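Local coordinates for malonyl acyl carrier protein transacylase (Streptococcus pneumoniae, PDB 3IM8) that probably transfers malonyl groups from malonyl-CoA to holo acyl carrier protein, supplying malonyl-ACP for fatty acid synthesis, at residues V98-L103 with S220-P225. Sequence-based numbering, arbitrary orientation.
Sequences VASGAL and SDFTCP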
loop_
_atom_site.group_PDB
_atom_site.type_symbol
_atom_site.label_atom_id
_atom_site.label_comp_id
_atom_site.label_asym_id
_atom_site.label_seq_id
_atom_site.Cartn_x
_atom_site.Cartn_y
_atom_site.Cartn_z
ATOM N N VAL A 98 -11.840 -2.600 -2.353
ATOM C CA VAL A 98 -12.525 -3.614 -3.180
ATOM C C VAL A 98 -12.924 -4.839 -2.356
ATOM O O VAL A 98 -14.092 -5.257 -2.378
ATOM C CB VAL A 98 -11.713 -4.041 -4.425
ATOM C CG1 VAL A 98 -12.386 -5.279 -5.154
ATOM C CG2 VAL A 98 -11.599 -2.879 -5.403
ATOM N N ALA A 99 -11.980 -5.377 -1.581
ATOM C CA ALA A 99 -12.289 -6.507 -0.728
ATOM C C ALA A 99 -13.341 -6.177 0.335
ATOM O O ALA A 99 -14.098 -7.037 0.717
ATOM C CB ALA A 99 -11.012 -7.051 -0.092
ATOM N N SER A 100 -13.421 -4.918 0.784
ATOM C CA SER A 100 -14.308 -4.584 1.887
ATOM C C SER A 100 -15.687 -4.260 1.392
ATOM O O SER A 100 -16.551 -3.889 2.191
ATOM C CB SER A 100 -13.759 -3.397 2.695
ATOM O OG SER A 100 -13.716 -2.268 1.842
ATOM N N GLY A 101 -15.891 -4.380 0.079
ATOM C CA GLY A 101 -17.200 -4.227 -0.550
ATOM C C GLY A 101 -17.496 -2.797 -0.952
ATOM O O GLY A 101 -18.433 -2.548 -1.739
ATOM N N ALA A 102 -16.730 -1.840 -0.419
ATOM C CA ALA A 102 -17.013 -0.423 -0.685
ATOM C C ALA A 102 -16.688 0.098 -2.102
ATOM O O ALA A 102 -17.370 0.992 -2.619
ATOM C CB ALA A 102 -16.385 0.473 0.362
ATOM N N LEU A 103 -15.668 -0.457 -2.735
ATOM C CA LEU A 103 -15.286 -0.028 -4.094
ATOM C C LEU A 103 -15.471 -1.152 -5.129
ATOM O O LEU A 103 -14.975 -2.269 -4.915
ATOM C CB LEU A 103 -13.839 0.499 -4.065
ATOM C CG LEU A 103 -13.064 0.881 -5.334
ATOM C CD1 LEU A 103 -13.795 1.953 -6.092
ATOM C CD2 LEU A 103 -11.673 1.366 -4.870
ATOM N N SER A 220 -19.966 2.192 -2.213
ATOM C CA SER A 220 -21.073 1.395 -1.614
ATOM C C SER A 220 -20.853 1.208 -0.134
ATOM O O SER A 220 -19.839 1.648 0.411
ATOM C CB SER A 220 -21.163 -0.018 -2.218
ATOM O OG SER A 220 -21.657 -0.041 -3.554
ATOM N N ASP A 221 -21.794 0.517 0.511
ATOM C CA ASP A 221 -21.679 0.152 1.922
ATOM C C ASP A 221 -20.500 -0.813 2.143
ATOM O O ASP A 221 -20.278 -1.703 1.306
ATOM C CB ASP A 221 -22.980 -0.572 2.344
ATOM C CG ASP A 221 -24.125 0.390 2.689
ATOM O OD1 ASP A 221 -25.279 -0.087 2.887
ATOM O OD2 ASP A 221 -23.856 1.608 2.814
ATOM N N PHE A 222 -19.768 -0.655 3.245
ATOM C CA PHE A 222 -18.724 -1.617 3.666
ATOM C C PHE A 222 -19.342 -2.960 4.047
ATOM O O PHE A 222 -20.268 -2.999 4.845
ATOM C CB PHE A 222 -17.903 -1.089 4.857
ATOM C CG PHE A 222 -16.844 -0.034 4.476
ATOM C CD1 PHE A 222 -17.080 1.323 4.688
ATOM C CD2 PHE A 222 -15.620 -0.412 3.904
ATOM C CE1 PHE A 222 -16.110 2.286 4.363
ATOM C CE2 PHE A 222 -14.632 0.541 3.570
ATOM C CZ PHE A 222 -14.866 1.878 3.786
ATOM N N THR A 223 -18.836 -4.054 3.502
ATOM C CA THR A 223 -19.315 -5.349 3.909
ATOM C C THR A 223 -18.392 -5.880 4.989
ATOM O O THR A 223 -18.723 -6.810 5.716
ATOM C CB THR A 223 -19.558 -6.280 2.705
ATOM O OG1 THR A 223 -18.361 -6.441 1.932
ATOM C CG2 THR A 223 -20.645 -5.634 1.802
ATOM N N CYS A 224 -17.234 -5.250 5.141
ATOM C CA CYS A 224 -16.407 -5.558 6.279
ATOM C C CYS A 224 -15.519 -4.342 6.626
ATOM O O CYS A 224 -15.263 -3.500 5.753
ATOM C CB CYS A 224 -15.631 -6.838 6.010
ATOM S SG CYS A 224 -13.982 -6.523 5.452
ATOM N N PRO A 225 -15.124 -4.213 7.905
ATOM C CA PRO A 225 -14.445 -3.023 8.344
ATOM C C PRO A 225 -13.059 -2.934 7.689
ATOM O O PRO A 225 -12.379 -3.964 7.534
ATOM C CB PRO A 225 -14.322 -3.193 9.862
ATOM C CG PRO A 225 -15.367 -4.292 10.237
ATOM C CD PRO A 225 -15.455 -5.148 9.000
HETATM O O HOH W 1 -15.891 -7.955 2.842
#
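The Phe222 ring meets two small side chains of 98-103 in two different ways. Ala102 CB sits over one face, 3.8 Å from the ring centroid and 19° off the normal, a CH-pi contact displaced somewhat toward the CE2 side. Ser100 approaches the rim instead: its CB lies in the ring plane at the edge, and its OG is 3.4 Å from Phe222 CD2. With chi1 at 63°, that OG stands between its own backbone N and carbonyl carbon, turned back toward the helix, where Leu97 O and Ala96 O are both hydrogen-bond partners for its single proton. Leu97 and Met235 also touch the ring.

Backbone polarity is matched alongside this packing. Ser100 O receives a hydrogen bond from Thr223 N at 2.6 Å, the donor tilted out of the carbonyl plane, and a weak one from Cys224 N. Ala102 O takes Ser220 N at 2.9 Å, nearly straight at 175° and on a lone pair. Water bridges Ala99 O to Thr223 OG1, which lies 3.5 Å from Gly101 CA.

Gly101, just past helix 92-99, is the first residue to leave helical geometry, with positive phi; that helix begins at the end of what is probably the GxSxG nucleophile elbow carrying the predicted active-site Ser90. The irregular loop after helix 204-215 thus packs against the helix's C-terminal turn within the acyltransferase fold, away from the predicted catalytic residues.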